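Local atomic coordinates of glucose-6-phosphate isomerase like protein (Thermus thermophilus, PDB entry 1WIW), a protein that probably binds sugar phosphates and may interconvert glucose 6-phosphate or mannose 6-phosphate with fructose 6-phosphate. Residues Thr193-Pro196 with Glu200-Leu203; Pro165-Pro170 with Gly177-Leu182. All blocks are in the same frame, centred on the assembly; numbering follows the deposited sequence.

Contact 1. Residues Thr193-Pro196 with Glu200-Leu203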
ATOM      1  N   THR B 193      -1.437   2.811   6.521  1.00 10.56           N
ATOM      2  CA  THR B 193      -0.996   3.718   5.482  1.00 12.27           C
ATOM      3  C   THR B 193      -2.218   4.206   4.719  1.00 10.22           C
ATOM      4  O   THR B 193      -3.229   3.509   4.635  1.00  9.39           O
ATOM      5  CB  THR B 193      -0.073   2.973   4.502  1.00 14.20           C
ATOM      6  OG1 THR B 193       1.174   2.697   5.153  1.00 19.42           O
ATOM      7  CG2 THR B 193       0.169   3.790   3.248  1.00 20.09           C
ATOM      8  N   PRO B 194      -2.152   5.426   4.175  1.00 10.64           N
ATOM      9  CA  PRO B 194      -3.307   5.921   3.424  1.00 10.24           C
ATOM     10  C   PRO B 194      -3.250   5.339   2.015  1.00 10.18           C
ATOM     11  O   PRO B 194      -2.231   4.785   1.608  1.00  8.60           O
ATOM     12  CB  PRO B 194      -3.106   7.431   3.439  1.00 10.89           C
ATOM     13  CG  PRO B 194      -1.609   7.561   3.428  1.00 12.99           C
ATOM     14  CD  PRO B 194      -1.174   6.502   4.416  1.00 11.65           C
ATOM     15  N   PRO B 195      -4.351   5.428   1.265  1.00  9.37           N
ATOM     16  CA  PRO B 195      -4.361   4.897  -0.099  1.00  9.53           C
ATOM     17  C   PRO B 195      -3.635   5.862  -1.046  1.00  9.32           C
ATOM     18  O   PRO B 195      -3.119   6.893  -0.613  1.00  6.80           O
ATOM     19  CB  PRO B 195      -5.857   4.784  -0.404  1.00  9.94           C
ATOM     20  CG  PRO B 195      -6.431   5.933   0.365  1.00  8.49           C
ATOM     21  CD  PRO B 195      -5.709   5.821   1.688  1.00  9.57           C
ATOM     22  N   PRO B 196      -3.564   5.528  -2.345  1.00 11.43           N
ATOM     23  CA  PRO B 196      -2.895   6.407  -3.306  1.00 11.05           C
ATOM     24  C   PRO B 196      -3.347   7.864  -3.200  1.00 13.51           C
ATOM     25  O   PRO B 196      -2.514   8.767  -3.174  1.00 12.43           O
ATOM     26  CB  PRO B 196      -3.252   5.773  -4.636  1.00 12.19           C
ATOM     27  CG  PRO B 196      -3.170   4.312  -4.301  1.00 11.72           C
ATOM     28  CD  PRO B 196      -3.890   4.229  -2.968  1.00 11.63           C
ATOM     29  N   GLU B 200      -7.298  13.078   0.011  1.00 12.53           N
ATOM     30  CA  GLU B 200      -8.751  12.921  -0.054  1.00 15.22           C
ATOM     31  C   GLU B 200      -9.175  12.011   1.100  1.00 14.17           C
ATOM     32  O   GLU B 200     -10.191  12.242   1.755  1.00 12.57           O
ATOM     33  CB  GLU B 200      -9.159  12.294  -1.393  1.00 16.53           C
ATOM     34  CG  GLU B 200      -8.799  13.142  -2.610  1.00 21.65           C
ATOM     35  CD  GLU B 200      -9.706  14.348  -2.785  1.00 23.69           C
ATOM     36  OE1 GLU B 200     -10.419  14.709  -1.822  1.00 25.12           O
ATOM     37  OE2 GLU B 200      -9.700  14.942  -3.887  1.00 23.94           O
ATOM     38  N   PHE B 201      -8.372  10.977   1.334  1.00 12.32           N
ATOM     39  CA  PHE B 201      -8.608  10.009   2.393  1.00 11.58           C
ATOM     40  C   PHE B 201      -8.645  10.704   3.760  1.00 12.88           C
ATOM     41  O   PHE B 201      -9.547  10.462   4.575  1.00 12.87           O
ATOM     42  CB  PHE B 201      -7.491   8.961   2.356  1.00 12.75           C
ATOM     43  CG  PHE B 201      -7.537   7.966   3.479  1.00 10.44           C
ATOM     44  CD1 PHE B 201      -8.473   6.937   3.481  1.00 10.41           C
ATOM     45  CD2 PHE B 201      -6.623   8.040   4.523  1.00 11.42           C
ATOM     46  CE1 PHE B 201      -8.497   5.994   4.508  1.00 11.43           C
ATOM     47  CE2 PHE B 201      -6.637   7.103   5.556  1.00 13.38           C
ATOM     48  CZ  PHE B 201      -7.579   6.078   5.546  1.00 11.75           C
ATOM     49  N   PHE B 202      -7.668  11.573   4.004  1.00 10.28           N
ATOM     50  CA  PHE B 202      -7.590  12.293   5.271  1.00 11.97           C
ATOM     51  C   PHE B 202      -8.831  13.155   5.506  1.00 13.21           C
ATOM     52  O   PHE B 202      -9.299  13.285   6.631  1.00 13.30           O
ATOM     53  CB  PHE B 202      -6.345  13.183   5.291  1.00 12.04           C
ATOM     54  CG  PHE B 202      -5.046  12.428   5.166  1.00  9.53           C
ATOM     55  CD1 PHE B 202      -3.906  13.069   4.692  1.00  6.31           C
ATOM     56  CD2 PHE B 202      -4.954  11.089   5.543  1.00  9.25           C
ATOM     57  CE1 PHE B 202      -2.686  12.389   4.593  1.00  9.87           C
ATOM     58  CE2 PHE B 202      -3.741  10.398   5.449  1.00 11.01           C
ATOM     59  CZ  PHE B 202      -2.603  11.053   4.972  1.00  8.47           C
ATOM     60  N   LEU B 203      -9.351  13.737   4.431  1.00 15.81           N
ATOM     61  CA  LEU B 203     -10.519  14.611   4.486  1.00 18.08           C
ATOM     62  C   LEU B 203     -11.850  13.946   4.803  1.00 19.39           C
ATOM     63  O   LEU B 203     -12.629  14.475   5.593  1.00 20.71           O
ATOM     64  CB  LEU B 203     -10.672  15.363   3.161  1.00 18.33           C
ATOM     65  CG  LEU B 203      -9.715  16.513   2.855  1.00 19.66           C
ATOM     66  CD1 LEU B 203      -9.837  16.906   1.395  1.00 19.43           C
ATOM     67  CD2 LEU B 203     -10.039  17.700   3.761  1.00 20.15           C
TER
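Two successive prolines, P194 and P195, pack against two successive phenylalanines, F201 and F202; P195 leads with CD, P194 with CB. P195 lies over one face of the F201 ring: its CD, whose hydrogens are probably somewhat polarised by the adjoining amide nitrogen, stands 3.6 Å from the centroid of that ring and 22° off its normal. This is a CH-pi contact, displaced toward the rim, so the atom closest to P195 CD is F201 CG, at 3.3 Å. The two side chains cross at about a right angle. P195 CG extends the contact back along the side chain, reaching F201 CB at 3.8 Å.

P194 sits where the two aromatic rings come together. Its CB touches F201 CD2 at 3.7 Å and F202 CE2 at 3.6 Å, approaching both rings obliquely, while P194 CG lies 3.9 Å from F202 CZ. The two rings converge on P194 from successive helix positions with different first torsions: F201 has CG anti to the backbone N (chi1 175°), whereas F202 turns its CG anti to the carbonyl carbon (chi1 -61°), and its ring swings back toward P194. F202 CE2 in turn lies in the plane of the F201 ring, at its edge. Proline suits the loop, since it presents a rigid apolar surface and has no amide hydrogen to be satisfied in a buried place; flat, broad phenylalanine matches that surface.

R173 binds the loop through hydrogen bonds to the carbonyl oxygens of P195 and P196. P194 also rests on L166 and Y168 of strand 164-168 and on E176 of helix 174-185, while F202 meets Y168 edge-to-face and packs against A230, I233 and L234 of helix 225-234.

Contact 2. Residues Pro165-Pro170 with Gly177-Leu182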
ATOM      1  N   PRO B 165      -0.717   4.194  14.748  1.00  9.98           N
ATOM      2  CA  PRO B 165      -0.013   5.129  13.870  1.00  9.10           C
ATOM      3  C   PRO B 165      -0.425   5.084  12.406  1.00 10.55           C
ATOM      4  O   PRO B 165      -0.676   4.020  11.833  1.00  9.64           O
ATOM      5  CB  PRO B 165       1.463   4.773  14.083  1.00 12.18           C
ATOM      6  CG  PRO B 165       1.425   3.337  14.458  1.00 11.33           C
ATOM      7  CD  PRO B 165       0.211   3.220  15.348  1.00 10.81           C
ATOM      8  N   LEU B 166      -0.509   6.271  11.818  1.00 10.87           N
ATOM      9  CA  LEU B 166      -0.863   6.441  10.418  1.00 11.27           C
ATOM     10  C   LEU B 166       0.348   7.105   9.768  1.00 10.43           C
ATOM     11  O   LEU B 166       0.606   8.287  10.001  1.00  9.30           O
ATOM     12  CB  LEU B 166      -2.101   7.334  10.297  1.00 10.95           C
ATOM     13  CG  LEU B 166      -2.486   7.877   8.915  1.00 14.96           C
ATOM     14  CD1 LEU B 166      -2.580   6.749   7.903  1.00 13.14           C
ATOM     15  CD2 LEU B 166      -3.813   8.629   9.030  1.00 14.55           C
ATOM     16  N   PHE B 167       1.091   6.340   8.970  1.00  8.84           N
ATOM     17  CA  PHE B 167       2.290   6.850   8.310  1.00  8.76           C
ATOM     18  C   PHE B 167       2.017   7.386   6.911  1.00  9.11           C
ATOM     19  O   PHE B 167       1.398   6.707   6.088  1.00  8.75           O
ATOM     20  CB  PHE B 167       3.356   5.756   8.216  1.00  7.27           C
ATOM     21  CG  PHE B 167       3.749   5.167   9.540  1.00  5.86           C
ATOM     22  CD1 PHE B 167       3.386   3.869   9.874  1.00  6.09           C
ATOM     23  CD2 PHE B 167       4.497   5.905  10.447  1.00  6.99           C
ATOM     24  CE1 PHE B 167       3.768   3.312  11.097  1.00  4.32           C
ATOM     25  CE2 PHE B 167       4.882   5.357  11.670  1.00  7.68           C
ATOM     26  CZ  PHE B 167       4.516   4.057  11.994  1.00  7.75           C
ATOM     27  N   TYR B 168       2.495   8.602   6.649  1.00  8.80           N
ATOM     28  CA  TYR B 168       2.328   9.254   5.349  1.00 10.54           C
ATOM     29  C   TYR B 168       3.685   9.824   4.911  1.00 12.79           C
ATOM     30  O   TYR B 168       4.258  10.669   5.597  1.00 11.98           O
ATOM     31  CB  TYR B 168       1.296  10.381   5.452  1.00 10.41           C
ATOM     32  CG  TYR B 168       1.042  11.112   4.150  1.00 12.67           C
ATOM     33  CD1 TYR B 168       0.935  12.503   4.120  1.00 12.38           C
ATOM     34  CD2 TYR B 168       0.930  10.417   2.944  1.00 12.55           C
ATOM     35  CE1 TYR B 168       0.728  13.187   2.918  1.00 14.26           C
ATOM     36  CE2 TYR B 168       0.724  11.092   1.739  1.00 13.92           C
ATOM     37  CZ  TYR B 168       0.627  12.476   1.736  1.00 15.12           C
ATOM     38  OH  TYR B 168       0.456  13.148   0.545  1.00 18.45           O
ATOM     39  N   SER B 169       4.193   9.344   3.776  1.00 14.38           N
ATOM     40  CA  SER B 169       5.485   9.780   3.250  1.00 15.19           C
ATOM     41  C   SER B 169       5.399  10.274   1.808  1.00 16.39           C
ATOM     42  O   SER B 169       5.683   9.534   0.865  1.00 15.82           O
ATOM     43  CB  SER B 169       6.495   8.634   3.324  1.00 18.81           C
ATOM     44  OG  SER B 169       6.050   7.511   2.575  1.00 18.47           O
ATOM     45  N   PRO B 170       5.022  11.544   1.625  1.00 16.19           N
ATOM     46  CA  PRO B 170       4.881  12.198   0.319  1.00 20.04           C
ATOM     47  C   PRO B 170       6.132  12.135  -0.564  1.00 19.85           C
ATOM     48  O   PRO B 170       6.029  11.929  -1.772  1.00 19.55           O
ATOM     49  CB  PRO B 170       4.537  13.644   0.689  1.00 19.25           C
ATOM     50  CG  PRO B 170       3.876  13.523   2.010  1.00 16.86           C
ATOM     51  CD  PRO B 170       4.710  12.485   2.715  1.00 17.72           C
ATOM     52  N   GLY B 177       4.758   1.907   3.459  1.00  9.92           N
ATOM     53  CA  GLY B 177       4.644   0.464   3.550  1.00  9.45           C
ATOM     54  C   GLY B 177       5.840  -0.152   4.250  1.00  9.64           C
ATOM     55  O   GLY B 177       5.684  -1.067   5.054  1.00  7.59           O
ATOM     56  N   ALA B 178       7.035   0.348   3.954  1.00  6.12           N
ATOM     57  CA  ALA B 178       8.242  -0.183   4.577  1.00  7.61           C
ATOM     58  C   ALA B 178       8.251   0.095   6.083  1.00  7.67           C
ATOM     59  O   ALA B 178       8.710  -0.738   6.871  1.00  9.02           O
ATOM     60  CB  ALA B 178       9.485   0.427   3.922  1.00  7.32           C
ATOM     61  N   VAL B 179       7.761   1.269   6.478  1.00  5.74           N
ATOM     62  CA  VAL B 179       7.715   1.627   7.890  1.00  5.91           C
ATOM     63  C   VAL B 179       6.617   0.838   8.594  1.00  6.97           C
ATOM     64  O   VAL B 179       6.777   0.428   9.746  1.00  8.34           O
ATOM     65  CB  VAL B 179       7.488   3.144   8.094  1.00  6.62           C
ATOM     66  CG1 VAL B 179       7.226   3.439   9.570  1.00  4.68           C
ATOM     67  CG2 VAL B 179       8.735   3.925   7.637  1.00  5.10           C
ATOM     68  N   GLN B 180       5.500   0.625   7.902  1.00  6.35           N
ATOM     69  CA  GLN B 180       4.400  -0.157   8.471  1.00  6.33           C
ATOM     70  C   GLN B 180       4.964  -1.537   8.803  1.00  7.57           C
ATOM     71  O   GLN B 180       4.650  -2.122   9.844  1.00  7.31           O
ATOM     72  CB  GLN B 180       3.262  -0.299   7.455  1.00  6.86           C
ATOM     73  CG  GLN B 180       2.024  -1.028   7.981  1.00  5.09           C
ATOM     74  CD  GLN B 180       0.920  -1.128   6.935  1.00  8.65           C
ATOM     75  OE1 GLN B 180      -0.248  -1.358   7.264  1.00  9.46           O
ATOM     76  NE2 GLN B 180       1.287  -0.970   5.670  1.00  7.44           N
ATOM     77  N   THR B 181       5.806  -2.048   7.906  1.00  5.57           N
ATOM     78  CA  THR B 181       6.436  -3.352   8.087  1.00  6.95           C
ATOM     79  C   THR B 181       7.403  -3.360   9.268  1.00  8.21           C
ATOM     80  O   THR B 181       7.480  -4.347  10.011  1.00  9.05           O
ATOM     81  CB  THR B 181       7.172  -3.784   6.798  1.00  6.92           C
ATOM     82  OG1 THR B 181       6.208  -4.188   5.820  1.00  9.01           O
ATOM     83  CG2 THR B 181       8.129  -4.942   7.063  1.00  5.13           C
ATOM     84  N   LEU B 182       8.144  -2.268   9.445  1.00  7.68           N
ATOM     85  CA  LEU B 182       9.085  -2.176  10.562  1.00  7.21           C
ATOM     86  C   LEU B 182       8.342  -2.254  11.896  1.00  7.23           C
ATOM     87  O   LEU B 182       8.789  -2.921  12.826  1.00  9.09           O
ATOM     88  CB  LEU B 182       9.878  -0.863  10.501  1.00  4.57           C
ATOM     89  CG  LEU B 182      11.070  -0.829   9.540  1.00  7.78           C
ATOM     90  CD1 LEU B 182      11.592   0.591   9.393  1.00  7.93           C
ATOM     91  CD2 LEU B 182      12.167  -1.756  10.062  1.00  9.42           C
TER
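F167 and V179 join strand 164-168 of the parallel sheet to helix 174-185, the helix that follows it, within the C-terminal SIS domain, whose alpha/beta architecture sets helices against such a sheet. The tight part is a CH-pi contact: V179 CG1 sits 3.5 Å from the centroid of the F167 ring, only 5° off the normal, so this methyl is nearly equidistant from all six ring carbons. F167 offers a broad flat face, and beta-branched V179 a compact methyl that can be set squarely upon it. V179 directs this branch at the ring by swinging CG1 opposite its backbone N (chi1 171°). M262 of helix 251-272 packs against both side chains, and the rings of F183 and F167 meet with their planes at about 40°.

Toward Q180 the fit is looser. Its side chain leads away from the strand, where it packs on T193 of the second subunit, and its backbone N approaches the F167 ring obliquely. A178 and T181 are partly exposed on the helix, and T181 packs on P195 of the second subunit. The separation from F167 CD1 to Q180 N is 4.3 Å, against 3.7 Å from F167 CE2 to V179 CG1.

From the N terminus, the chain runs along strand 164-168, turns, and enters helix 174-185; contact 2 closes that turn. The chain then passes L192, whose backbone bonds to strand 164-168 at P165 and F167, and reaches the proline loop, where contact 1 closes a shorter turn into helix 198-204. The two closures follow in series, neither nested nor crossed, with centres about 13 Å apart. They nevertheless touch: P194 CD lies 3.1 Å from F167 O. Contact 2 ties strand 164-168 to helix 174-185, contact 1 ties the proline loop to helix 198-204, and P194 links the two; both reach the second subunit.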